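Local coordinates for protein putative ABC transporter subunit, substrate-binding component (Rhodopseudomonas palustris, PDB 4EVQ) that binds 4-hydroxybenzoate and probably delivers it, and related lignin-derived benzoates, to an ABC transporter for uptake into the cell, at residues E165-G170 with Y211-G216; V259-S264 with S328-F333; Q272-S277 with F289-W294; A324-A327 with P332-L335; L347-G352 with V356-A361. All blocks are in the same frame, centred on the assembly; numbering follows the deposited sequence. Where two conformers were deposited one is given.

Interaction 1 (E165-G170 with Y211-G216); sequences EEMVSG and YAFFSG. With PHB (p-hydroxybenzoic acid), chain H.
One wall of the 4-hydroxybenzoate pocket is made where M167, a selenomethionine on helix 162-177, meets F213 of strand 209-213. Here a selenoether and a ring form a Met-aromatic contact, and the ligand lies against both. The terminal methyl does most of the touching: CE of M167 stands 3.5 Å from the centroid of the F213 ring, only 10° off the ring normal, a CH-pi arrangement. Its SE follows over the same ring, 4.2 Å from the centroid. A bend at the last torsion (chi3 -117°) folds the methyl over the centre of the ring. The hydroxybenzoate comes to the edge of that ring, near its plane, with its C4 3.7 Å from F213 CZ, while M167 CE also approaches ligand C6 at 3.7 Å. Methyl, ring and ligand thus meet mutually, the methyl over the F213 face and the ligand at its edge. Beyond the strand, S215 OG accepts the ligand phenol, O4 to OG 2.7 Å, a short bond that holds the hydroxyl end of the ligand. Y211 works farther from the pocket: its OH makes a weak hydrogen bond of 2.9 Å to the backbone O of M167, and its CE2 meets CG2 of V168 at 4.0 Å. The helix runs nearly antiparallel to the strand, at 155°. Helix 135-148 supplies N135 and I138 against M167, strand 153-159 hydrogen-bonds to the backbone of Y211 and F213, and P238 of strand 235-238 packs on M167, Y211 and F213.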
# COMPACT_ATOMS: atom_id res chain seq x y z
N GLU A 165 0.94 -5.41 -12.92
CA GLU A 165 0.96 -4.82 -14.25
C GLU A 165 1.15 -3.32 -14.14
O GLU A 165 1.94 -2.72 -14.88
CB GLU A 165 -0.32 -5.19 -14.99
CG GLU A 165 -0.51 -6.67 -15.28
CD GLU A 165 -1.99 -7.13 -15.47
OE1 GLU A 165 -2.19 -8.38 -15.59
OE2 GLU A 165 -2.93 -6.29 -15.49
N GLU A 166 0.45 -2.68 -13.21
CA GLU A 166 0.53 -1.22 -13.13
C GLU A 166 1.83 -0.71 -12.55
O GLU A 166 2.31 0.35 -12.93
CB GLU A 166 -0.64 -0.70 -12.30
CG GLU A 166 -1.98 -0.78 -13.04
CD GLU A 166 -3.20 -0.37 -12.22
OE1 GLU A 166 -3.05 0.08 -11.08
OE2 GLU A 166 -4.31 -0.43 -12.77
N MSE A 167 2.36 -1.40 -11.54
CA MSE A 167 3.64 -1.01 -11.00
C MSE A 167 4.77 -1.25 -12.00
O MSE A 167 5.73 -0.46 -12.04
CB MSE A 167 3.92 -1.71 -9.69
CG MSE A 167 3.12 -1.18 -8.54
SE MSE A 167 3.67 -1.81 -6.82
CE MSE A 167 2.11 -2.73 -6.33
N VAL A 168 4.69 -2.30 -12.81
CA VAL A 168 5.69 -2.49 -13.87
C VAL A 168 5.51 -1.43 -14.92
O VAL A 168 6.49 -0.88 -15.45
CB VAL A 168 5.59 -3.93 -14.44
CG1 VAL A 168 6.28 -4.03 -15.79
CG2 VAL A 168 6.19 -4.94 -13.49
N SER A 169 4.28 -1.09 -15.27
CA SER A 169 4.04 -0.05 -16.29
C SER A 169 4.64 1.29 -15.89
O SER A 169 5.31 1.94 -16.68
CB SER A 169 2.56 0.06 -16.56
OG SER A 169 2.28 1.04 -17.54
N GLY A 170 4.45 1.69 -14.64
CA GLY A 170 5.03 2.95 -14.17
C GLY A 170 6.54 2.92 -14.18
O GLY A 170 7.20 3.87 -14.60
N TYR A 211 13.82 -5.57 -11.40
CA TYR A 211 12.73 -4.88 -10.71
C TYR A 211 11.64 -5.90 -10.42
O TYR A 211 11.11 -6.49 -11.35
CB TYR A 211 12.17 -3.78 -11.59
CG TYR A 211 10.93 -3.05 -11.09
CD1 TYR A 211 11.05 -1.99 -10.23
CD2 TYR A 211 9.67 -3.39 -11.53
CE1 TYR A 211 9.92 -1.30 -9.81
CE2 TYR A 211 8.53 -2.71 -11.10
CZ TYR A 211 8.68 -1.67 -10.28
OH TYR A 211 7.56 -0.93 -9.88
N ALA A 212 11.30 -6.09 -9.14
CA ALA A 212 10.31 -7.08 -8.75
C ALA A 212 9.25 -6.48 -7.85
O ALA A 212 9.55 -5.73 -6.93
CB ALA A 212 10.98 -8.26 -8.03
N PHE A 213 8.02 -6.88 -8.12
CA PHE A 213 6.93 -6.62 -7.19
C PHE A 213 6.35 -7.95 -6.73
O PHE A 213 5.74 -8.70 -7.54
CB PHE A 213 5.80 -5.71 -7.70
CG PHE A 213 4.54 -5.79 -6.81
CD1 PHE A 213 4.59 -5.36 -5.51
CD2 PHE A 213 3.38 -6.39 -7.26
CE1 PHE A 213 3.50 -5.51 -4.66
CE2 PHE A 213 2.28 -6.56 -6.39
CZ PHE A 213 2.37 -6.11 -5.09
N PHE A 214 6.54 -8.23 -5.45
CA PHE A 214 5.84 -9.30 -4.72
C PHE A 214 5.63 -8.70 -3.33
O PHE A 214 6.23 -7.68 -2.96
CB PHE A 214 6.68 -10.58 -4.62
CG PHE A 214 6.91 -11.22 -5.94
CD1 PHE A 214 5.93 -11.90 -6.58
CD2 PHE A 214 8.13 -11.07 -6.59
CE1 PHE A 214 6.09 -12.40 -7.84
CE2 PHE A 214 8.31 -11.55 -7.83
CZ PHE A 214 7.31 -12.23 -8.48
N SER A 215 4.77 -9.32 -2.53
CA SER A 215 4.52 -8.84 -1.19
C SER A 215 4.00 -10.01 -0.34
O SER A 215 3.41 -10.93 -0.88
CB SER A 215 3.49 -7.69 -1.30
OG SER A 215 3.17 -7.12 -0.08
N GLY A 216 4.28 -9.99 0.95
CA GLY A 216 3.86 -11.06 1.84
C GLY A 216 4.83 -12.21 1.79
O GLY A 216 6.01 -12.06 1.45
C1' PHB H . -2.30 -4.34 -4.64
O1' PHB H . -2.87 -5.34 -5.13
O2' PHB H . -2.67 -3.13 -4.92
C1 PHB H . -1.17 -4.46 -3.70
C2 PHB H . -1.03 -5.63 -2.95
C3 PHB H . 0.03 -5.77 -2.08
C4 PHB H . 0.94 -4.77 -1.97
C5 PHB H . 0.81 -3.59 -2.68
C6 PHB H . -0.24 -3.47 -3.54
O4 PHB H . 1.99 -4.88 -1.13

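Interaction 2 (V259-S264 with S328-F333)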
# COMPACT_ATOMS: atom_id res chain seq x y z
N VAL A 259 12.09 1.55 -3.10
CA VAL A 259 11.53 2.89 -2.93
C VAL A 259 10.16 2.75 -2.26
O VAL A 259 9.34 1.92 -2.68
CB VAL A 259 11.44 3.62 -4.26
CG1 VAL A 259 10.63 4.89 -4.13
CG2 VAL A 259 12.85 3.94 -4.80
N LEU A 260 9.92 3.53 -1.22
CA LEU A 260 8.64 3.46 -0.52
C LEU A 260 8.40 4.78 0.20
O LEU A 260 9.32 5.47 0.61
CB LEU A 260 8.63 2.30 0.52
CG LEU A 260 7.25 1.82 0.99
CD1 LEU A 260 6.46 1.20 -0.15
CD2 LEU A 260 7.46 0.81 2.14
N HIS A 261 7.13 5.03 0.44
CA HIS A 261 6.63 6.18 1.20
C HIS A 261 6.77 6.06 2.71
O HIS A 261 6.32 6.93 3.44
CB HIS A 261 5.20 6.48 0.76
CG HIS A 261 4.30 5.29 0.79
ND1 HIS A 261 4.48 4.25 -0.09
CD2 HIS A 261 3.22 5.01 1.53
CE1 HIS A 261 3.56 3.33 0.15
NE2 HIS A 261 2.77 3.77 1.12
N TYR A 262 7.37 4.99 3.20
CA TYR A 262 7.65 4.83 4.63
C TYR A 262 8.98 4.12 4.83
O TYR A 262 9.35 3.28 4.03
CB TYR A 262 6.53 4.00 5.32
CG TYR A 262 6.75 3.82 6.78
CD1 TYR A 262 6.64 4.90 7.68
CD2 TYR A 262 7.05 2.56 7.30
CE1 TYR A 262 6.89 4.73 9.01
CE2 TYR A 262 7.28 2.39 8.66
CZ TYR A 262 7.17 3.48 9.51
OH TYR A 262 7.41 3.28 10.86
N VAL A 263 9.69 4.51 5.88
CA VAL A 263 10.87 3.78 6.34
C VAL A 263 10.79 3.80 7.86
O VAL A 263 10.42 4.81 8.43
CB VAL A 263 12.21 4.47 5.99
CG1 VAL A 263 13.35 3.43 5.99
CG2 VAL A 263 12.17 5.21 4.78
N SER A 264 11.11 2.69 8.53
CA SER A 264 10.80 2.64 9.95
C SER A 264 11.65 3.56 10.77
O SER A 264 11.23 3.91 11.86
CB SER A 264 10.82 1.23 10.52
OG SER A 264 12.06 0.71 10.31
N SER A 328 1.47 12.02 10.07
CA SER A 328 1.55 10.58 9.91
C SER A 328 2.91 10.12 10.40
O SER A 328 3.86 10.87 10.35
CB SER A 328 1.41 10.26 8.42
OG SER A 328 1.80 8.89 8.14
N PRO A 329 3.05 8.83 10.73
CA PRO A 329 4.37 8.24 10.89
C PRO A 329 5.27 8.52 9.67
O PRO A 329 6.49 8.57 9.80
CB PRO A 329 4.05 6.74 11.09
CG PRO A 329 2.76 6.77 11.82
CD PRO A 329 1.99 7.88 11.09
N ARG A 330 4.70 8.72 8.48
CA ARG A 330 5.50 9.08 7.28
C ARG A 330 6.10 10.47 7.36
O ARG A 330 7.21 10.84 6.95
CB ARG A 330 4.57 9.02 6.08
CG ARG A 330 4.24 7.57 5.81
CD ARG A 330 3.24 7.35 4.69
NE ARG A 330 1.87 7.38 5.21
CZ ARG A 330 0.79 7.11 4.50
NH1 ARG A 330 0.88 6.85 3.22
NH2 ARG A 330 -0.39 7.06 5.11
N GLY A 331 5.28 11.31 7.85
CA GLY A 331 5.52 12.75 7.66
C GLY A 331 4.18 13.46 7.63
O GLY A 331 3.17 12.86 8.01
N PRO A 332 4.12 14.74 7.18
CA PRO A 332 2.80 15.37 7.05
C PRO A 332 1.94 14.64 6.02
O PRO A 332 2.40 14.32 4.93
CB PRO A 332 3.13 16.80 6.57
CG PRO A 332 4.54 17.05 6.98
CD PRO A 332 5.21 15.71 6.89
N PHE A 333 0.71 14.36 6.38
CA PHE A 333 -0.17 13.66 5.49
C PHE A 333 -1.08 14.69 4.87
O PHE A 333 -1.65 15.51 5.57
CB PHE A 333 -0.97 12.62 6.25
CG PHE A 333 -1.85 11.77 5.36
CD1 PHE A 333 -3.13 12.21 5.08
CD2 PHE A 333 -1.42 10.56 4.82
CE1 PHE A 333 -3.97 11.49 4.27
CE2 PHE A 333 -2.25 9.83 3.99
CZ PHE A 333 -3.55 10.27 3.74
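Y262 and R330 bring the two segments together, their CA atoms 5.5 Å apart, although no hydrogen bond runs between the segments. The aliphatic part of the arginine does the approaching: in the conformer described, CG of R330 lies 3.2 Å from the backbone O of H261. A bend at chi3 (-88°) then turns the guanidinium alongside the imidazole, pointing the same way, with NH1 3.4 Å from H261 CD2 at the ring edge. The two planes are 50° apart. Each polar group has its own partner outside the pair: H261 NE2 is hydrogen-bonded to Q292, and R330 NH2 finds its counter-charge in D295. The geometry suits a hinge of the leucine-binding protein family, where the chain leaves strand 257-260 of one lobe and the 328-333 turn belongs to the other. That turn is tied internally. S328 OG accepts from the backbone N of R330 at 2.9 Å and 167°, an ST turn, while S328 and G331 exchange two backbone bonds, the shorter being 2.8 Å from S328 N to G331 O. Y262 meets the turn with the rim of its ring: the carbonyl O of P329 lies in the ring plane, 3.9 Å from CE1, and P329 CB is 4.1 Å from the same carbon. Its hydroxyl is hydrogen-bonded to N271.

Interaction 3 (Q272-S277 with F289-W294)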
# COMPACT_ATOMS: atom_id res chain seq x y z
N GLN A 272 8.01 8.01 15.99
CA GLN A 272 8.66 7.48 17.16
C GLN A 272 7.62 6.92 18.13
O GLN A 272 7.81 5.87 18.71
CB GLN A 272 9.55 8.55 17.80
CG GLN A 272 10.76 8.88 16.90
CD GLN A 272 11.54 7.66 16.45
OE1 GLN A 272 12.07 6.90 17.27
NE2 GLN A 272 11.62 7.45 15.13
N ALA A 273 6.51 7.64 18.30
CA ALA A 273 5.50 7.22 19.25
C ALA A 273 4.74 6.00 18.74
O ALA A 273 4.40 5.10 19.50
CB ALA A 273 4.56 8.35 19.53
N PHE A 274 4.47 5.99 17.45
CA PHE A 274 3.77 4.88 16.83
C PHE A 274 4.58 3.58 16.89
O PHE A 274 4.05 2.54 17.22
CB PHE A 274 3.50 5.28 15.36
CG PHE A 274 2.96 4.16 14.51
CD1 PHE A 274 1.70 3.65 14.70
CD2 PHE A 274 3.71 3.69 13.45
CE1 PHE A 274 1.22 2.63 13.91
CE2 PHE A 274 3.24 2.69 12.63
CZ PHE A 274 1.99 2.17 12.85
N VAL A 275 5.85 3.66 16.53
CA VAL A 275 6.70 2.47 16.56
C VAL A 275 6.73 1.95 17.98
O VAL A 275 6.58 0.75 18.20
CB VAL A 275 8.10 2.76 16.05
CG1 VAL A 275 9.07 1.61 16.36
CG2 VAL A 275 8.05 3.01 14.55
N LYS A 276 6.90 2.84 18.96
CA LYS A 276 6.95 2.39 20.37
C LYS A 276 5.66 1.69 20.79
O LYS A 276 5.69 0.61 21.40
CB LYS A 276 7.26 3.59 21.29
CG LYS A 276 7.36 3.22 22.79
CD LYS A 276 7.89 4.39 23.61
CE LYS A 276 7.80 4.11 25.11
NZ LYS A 276 8.06 5.35 25.91
N SER A 277 4.53 2.30 20.46
CA SER A 277 3.21 1.76 20.81
C SER A 277 2.92 0.45 20.10
O SER A 277 2.32 -0.46 20.67
CB SER A 277 2.11 2.77 20.46
OG SER A 277 2.11 3.87 21.36
N PHE A 289 2.09 -1.23 5.84
CA PHE A 289 0.69 -1.59 5.87
C PHE A 289 0.08 -1.15 7.17
O PHE A 289 -1.05 -0.59 7.21
CB PHE A 289 0.56 -3.09 5.60
CG PHE A 289 1.31 -3.52 4.38
CD1 PHE A 289 0.87 -3.17 3.13
CD2 PHE A 289 2.45 -4.30 4.48
CE1 PHE A 289 1.59 -3.51 1.99
CE2 PHE A 289 3.15 -4.69 3.38
CZ PHE A 289 2.74 -4.29 2.14
N ALA A 290 0.79 -1.36 8.28
CA ALA A 290 0.33 -0.85 9.57
C ALA A 290 0.21 0.66 9.59
O ALA A 290 -0.76 1.19 10.14
CB ALA A 290 1.24 -1.32 10.67
N VAL A 291 1.16 1.37 8.98
CA VAL A 291 1.08 2.81 8.90
C VAL A 291 -0.16 3.23 8.15
O VAL A 291 -0.84 4.20 8.53
CB VAL A 291 2.32 3.37 8.20
CG1 VAL A 291 2.20 4.86 7.92
CG2 VAL A 291 3.57 3.13 9.02
N GLN A 292 -0.45 2.59 7.03
CA GLN A 292 -1.58 2.92 6.21
C GLN A 292 -2.89 2.70 6.95
O GLN A 292 -3.84 3.48 6.78
CB GLN A 292 -1.55 2.15 4.88
CG GLN A 292 -0.39 2.60 3.99
CD GLN A 292 -0.06 1.69 2.81
OE1 GLN A 292 0.76 2.04 1.99
NE2 GLN A 292 -0.71 0.54 2.74
N GLY A 293 -2.97 1.69 7.78
CA GLY A 293 -4.14 1.45 8.63
C GLY A 293 -4.27 2.49 9.71
O GLY A 293 -5.37 3.00 9.98
N TRP A 294 -3.19 2.79 10.38
CA TRP A 294 -3.18 3.85 11.37
C TRP A 294 -3.68 5.16 10.79
O TRP A 294 -4.51 5.88 11.40
CB TRP A 294 -1.75 3.99 11.86
CG TRP A 294 -1.45 5.11 12.83
CD1 TRP A 294 -1.01 6.35 12.51
CD2 TRP A 294 -1.43 5.04 14.27
NE1 TRP A 294 -0.76 7.07 13.64
CE2 TRP A 294 -0.99 6.29 14.74
CE3 TRP A 294 -1.77 4.06 15.19
CZ2 TRP A 294 -0.89 6.60 16.11
CZ3 TRP A 294 -1.61 4.34 16.55
CH2 TRP A 294 -1.18 5.60 17.00
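F274 sets one ring edge over a face of the W294 indole, with CD1 3.4 Å above the indole plane and offset toward its rim. CD1 comes as near as 3.5 Å to W294 CD2. The planes meet at 54°, and the centroids of the phenyl ring and the five-membered ring are 4.6 Å apart, an edge-to-face aromatic pair at a helix-helix crossing. Helices 269-282 and 288-306, adjacent in the chain, have segment axes 12.0 Å apart and inclined at 110°. That wide spacing is spanned chiefly by F274, whose CG lies anti to the backbone N (chi1 172°), which carries the ring out toward the second helix. There the phenyl and indole side chains pass each other in opposite directions. The far end of the phenyl ring meets the turn of helix before W294: CE2 touches CG2 of V291 at 3.7 Å, and CZ approaches CB of A290 at 4.2 Å. P286 and P329 pack on F274 from neighbouring loops, and Y43 of helix 30-46 makes a second edge-to-face pair with W294. F289, on the same helix segment, reaches instead into the hydroxybenzoate pocket. The indole has a polar tie too: W294 NE1 is hydrogen-bonded to OE2 of E270, at the start of the partner helix.

Interaction 4 (A324-A327 with P332-L335)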
# COMPACT_ATOMS: atom_id res chain seq x y z
N ALA A 324 -8.45 17.10 5.08
CA ALA A 324 -7.69 16.77 6.27
C ALA A 324 -6.18 16.85 6.06
O ALA A 324 -5.64 16.58 4.98
CB ALA A 324 -8.08 15.40 6.79
N SER A 325 -5.50 17.24 7.12
CA SER A 325 -4.06 17.04 7.17
C SER A 325 -3.67 16.85 8.64
O SER A 325 -4.25 17.42 9.57
CB SER A 325 -3.31 18.16 6.48
OG SER A 325 -3.56 19.33 7.18
N PHE A 326 -2.72 15.97 8.82
CA PHE A 326 -2.32 15.54 10.15
C PHE A 326 -0.93 14.96 9.99
O PHE A 326 -0.43 14.71 8.88
CB PHE A 326 -3.31 14.51 10.76
CG PHE A 326 -3.66 13.37 9.84
CD1 PHE A 326 -2.80 12.32 9.65
CD2 PHE A 326 -4.86 13.39 9.14
CE1 PHE A 326 -3.15 11.26 8.77
CE2 PHE A 326 -5.19 12.38 8.28
CZ PHE A 326 -4.34 11.30 8.10
N ALA A 327 -0.29 14.77 11.12
CA ALA A 327 1.01 14.13 11.11
C ALA A 327 0.82 12.62 11.06
O ALA A 327 0.12 12.00 11.88
CB ALA A 327 1.77 14.52 12.29
N PRO A 332 4.12 14.74 7.18
CA PRO A 332 2.80 15.37 7.05
C PRO A 332 1.94 14.64 6.02
O PRO A 332 2.40 14.32 4.93
CB PRO A 332 3.13 16.80 6.57
CG PRO A 332 4.54 17.05 6.98
CD PRO A 332 5.21 15.71 6.89
N PHE A 333 0.71 14.36 6.38
CA PHE A 333 -0.17 13.66 5.49
C PHE A 333 -1.08 14.69 4.87
O PHE A 333 -1.65 15.51 5.57
CB PHE A 333 -0.97 12.62 6.25
CG PHE A 333 -1.85 11.77 5.36
CD1 PHE A 333 -3.13 12.21 5.08
CD2 PHE A 333 -1.42 10.56 4.82
CE1 PHE A 333 -3.97 11.49 4.27
CE2 PHE A 333 -2.25 9.83 3.99
CZ PHE A 333 -3.55 10.27 3.74
N LYS A 334 -1.27 14.60 3.56
CA LYS A 334 -2.27 15.42 2.85
C LYS A 334 -2.70 14.74 1.55
O LYS A 334 -2.02 13.87 1.00
CB LYS A 334 -1.77 16.83 2.59
CG LYS A 334 -0.72 16.92 1.52
CD LYS A 334 -0.05 18.31 1.47
CE LYS A 334 1.20 18.22 0.64
NZ LYS A 334 1.87 19.56 0.60
N LEU A 335 -3.88 15.09 1.10
CA LEU A 335 -4.48 14.48 -0.06
C LEU A 335 -4.49 15.42 -1.25
O LEU A 335 -4.69 16.65 -1.10
CB LEU A 335 -5.92 14.04 0.24
CG LEU A 335 -6.08 12.96 1.30
CD1 LEU A 335 -7.53 12.76 1.59
CD2 LEU A 335 -5.45 11.63 0.88
O HOH W 1 -5.83 16.91 2.39
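F326 and F333 face each other across two short antiparallel strands and satisfy each other's backbone unequally. F333 N donates to F326 O at 2.8 Å, entering almost in line with the carbonyl (C=O to donor angle 176°). The return bond, F326 N to F333 O, is weak at 3.5 Å. F333 O also receives a CA-H contact from S325, whose CA is 3.3 Å away. Two residues along from this pair, a water joins the strands: it donates to A324 O at 2.6 Å and accepts from L335 N at 3.0 Å. A327 O is met from outside by Q298 NE2 of helix 288-306, and the backbone of K334 by V342. Above the paired backbones the rings of F326 and F333 lie side by side, pointing the same way, their planes 6° apart but slid so that they barely overlap, with centroids 4.8 Å apart. F326 CZ comes to 3.4 Å from F333 CD1. The F326 ring gets there because its CG sits between the backbone N and the carbonyl carbon (chi1 49°), leaning over the neighbouring strand. An alanine in place of F326 is likely to leave the F333 ring without its companion and open a gap beside D295 and Q298. The whole is a two-stranded antiparallel beta hairpin, strands 325-328 and 331-334, with F326 and F333 as its hydrogen-bonded pair.

Interaction 5 (L347-G352 with V356-A361); sequences LRELKG and VNLGLA
L347 and L358 lie across one another obliquely: CD2 of L347 meets CB of L358 at 3.9 Å. The leucine of the second strand continues along the first, its CD1 reaching CB of E349 at 3.8 Å. L358 can do this because its CG lies anti to the carbonyl carbon (chi1 -62°) and because it sits in a classic beta bulge, L358 and G359 both facing L347. L347 serves both bulge residues through its backbone, its N donating to G359 O at 2.9 Å and its O accepting from L358 N at 2.8 Å. E349 and V356 form a regular hydrogen-bonded pair, 2.9 Å from V356 N to E349 O. N357 steadies the bulge in an Asx turn: G359 N reaches N357 OD1 at 2.9 Å, from above the carbonyl plane. With an alanine at L347, the L358 side chain would probably lose its main apolar neighbour and be freer to turn. R348 points to the other face, where its NE is hydrogen-bonded to T258 and its NH2 forms a salt bridge with D243. Main-chain bonds thus hold outermost strand 354-362, while L347, L358 and E349 CB pack on a face partly open to solvent.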
# COMPACT_ATOMS: atom_id res chain seq x y z
N LEU A 347 14.30 6.42 -0.95
CA LEU A 347 15.17 5.34 -1.36
C LEU A 347 15.62 4.62 -0.11
O LEU A 347 15.96 5.26 0.88
CB LEU A 347 16.39 5.91 -2.12
CG LEU A 347 17.43 4.89 -2.58
CD1 LEU A 347 16.84 3.98 -3.66
CD2 LEU A 347 18.69 5.64 -3.08
N ARG A 348 15.60 3.30 -0.15
CA ARG A 348 15.92 2.48 1.01
C ARG A 348 16.82 1.33 0.62
O ARG A 348 16.81 0.90 -0.52
CB ARG A 348 14.66 1.87 1.63
CG ARG A 348 13.49 2.87 1.70
CD ARG A 348 12.26 2.33 2.34
NE ARG A 348 11.84 1.04 1.79
CZ ARG A 348 11.04 0.19 2.41
NH1 ARG A 348 10.48 0.53 3.56
NH2 ARG A 348 10.82 -0.99 1.91
N GLU A 349 17.51 0.78 1.60
CA GLU A 349 18.25 -0.46 1.41
C GLU A 349 17.95 -1.36 2.59
O GLU A 349 17.92 -0.90 3.74
CB GLU A 349 19.78 -0.21 1.34
CG GLU A 349 20.61 -1.45 1.10
CD GLU A 349 22.08 -1.15 0.98
OE1 GLU A 349 22.45 0.02 0.85
OE2 GLU A 349 22.86 -2.13 1.02
N LEU A 350 17.76 -2.64 2.32
CA LEU A 350 17.61 -3.59 3.39
C LEU A 350 19.00 -3.91 3.92
O LEU A 350 19.89 -4.33 3.16
CB LEU A 350 16.86 -4.81 2.84
CG LEU A 350 16.49 -5.98 3.69
CD1 LEU A 350 15.87 -5.48 4.99
CD2 LEU A 350 15.59 -6.92 2.89
N LYS A 351 19.24 -3.63 5.20
CA LYS A 351 20.53 -3.88 5.83
C LYS A 351 20.28 -4.23 7.26
O LYS A 351 19.67 -3.48 8.01
CB LYS A 351 21.40 -2.63 5.77
CG LYS A 351 22.88 -2.97 5.89
CD LYS A 351 23.39 -3.82 4.71
CE LYS A 351 24.81 -4.24 4.92
NZ LYS A 351 24.86 -5.67 5.22
N GLY A 352 20.78 -5.39 7.68
CA GLY A 352 20.69 -5.74 9.08
C GLY A 352 19.31 -6.08 9.56
O GLY A 352 19.03 -5.94 10.75
N VAL A 356 16.72 0.79 5.72
CA VAL A 356 17.25 2.06 6.18
C VAL A 356 17.08 3.10 5.09
O VAL A 356 17.06 2.79 3.92
CB VAL A 356 18.70 1.95 6.60
CG1 VAL A 356 18.84 0.92 7.72
CG2 VAL A 356 19.54 1.57 5.45
N ASN A 357 16.91 4.34 5.50
CA ASN A 357 16.70 5.45 4.61
C ASN A 357 18.00 5.92 3.97
O ASN A 357 18.89 6.38 4.65
CB ASN A 357 16.08 6.55 5.45
CG ASN A 357 15.53 7.70 4.65
OD1 ASN A 357 15.63 7.74 3.42
ND2 ASN A 357 14.90 8.64 5.35
N LEU A 358 18.07 5.84 2.66
CA LEU A 358 19.21 6.37 1.91
C LEU A 358 18.98 7.76 1.37
O LEU A 358 19.90 8.37 0.85
CB LEU A 358 19.54 5.45 0.76
CG LEU A 358 19.94 4.04 1.13
CD1 LEU A 358 20.30 3.30 -0.15
CD2 LEU A 358 21.11 4.07 2.11
N GLY A 359 17.78 8.29 1.53
CA GLY A 359 17.49 9.66 1.18
C GLY A 359 16.22 9.74 0.38
O GLY A 359 15.60 8.76 0.06
N LEU A 360 15.81 10.94 0.06
CA LEU A 360 14.59 11.16 -0.65
C LEU A 360 14.77 10.74 -2.11
O LEU A 360 15.75 11.17 -2.78
CB LEU A 360 14.32 12.66 -0.57
CG LEU A 360 12.96 13.12 -0.97
CD1 LEU A 360 11.95 12.46 -0.15
CD2 LEU A 360 12.89 14.67 -0.81
N ALA A 361 13.88 9.92 -2.63
CA ALA A 361 13.83 9.56 -4.04
C ALA A 361 12.95 10.53 -4.80
O ALA A 361 13.37 11.04 -5.84
CB ALA A 361 13.34 8.11 -4.23

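In the fold
The five contacts span both lobes of a periplasmic binding protein and the crossing between them. Interactions 1 and 5 use the seven-stranded sheet of one lobe, their centres 18 Å apart, and interaction 2 starts from it, strand 257-260 lying beside strand 345-351 of interaction 5. Along the chain, interaction 1 closes first, interaction 3 is nested inside interaction 2, interaction 4 ends on the same stretch as interaction 2, sharing P332 and F333, and interaction 5 comes last. Interactions 2 and 3, centres 10 Å apart, touch through H261 with Q292 and P329 with F274. S215 and F289 bring interactions 1 and 3 together at the ligand, consistent with lobes closed on hydroxybenzoate.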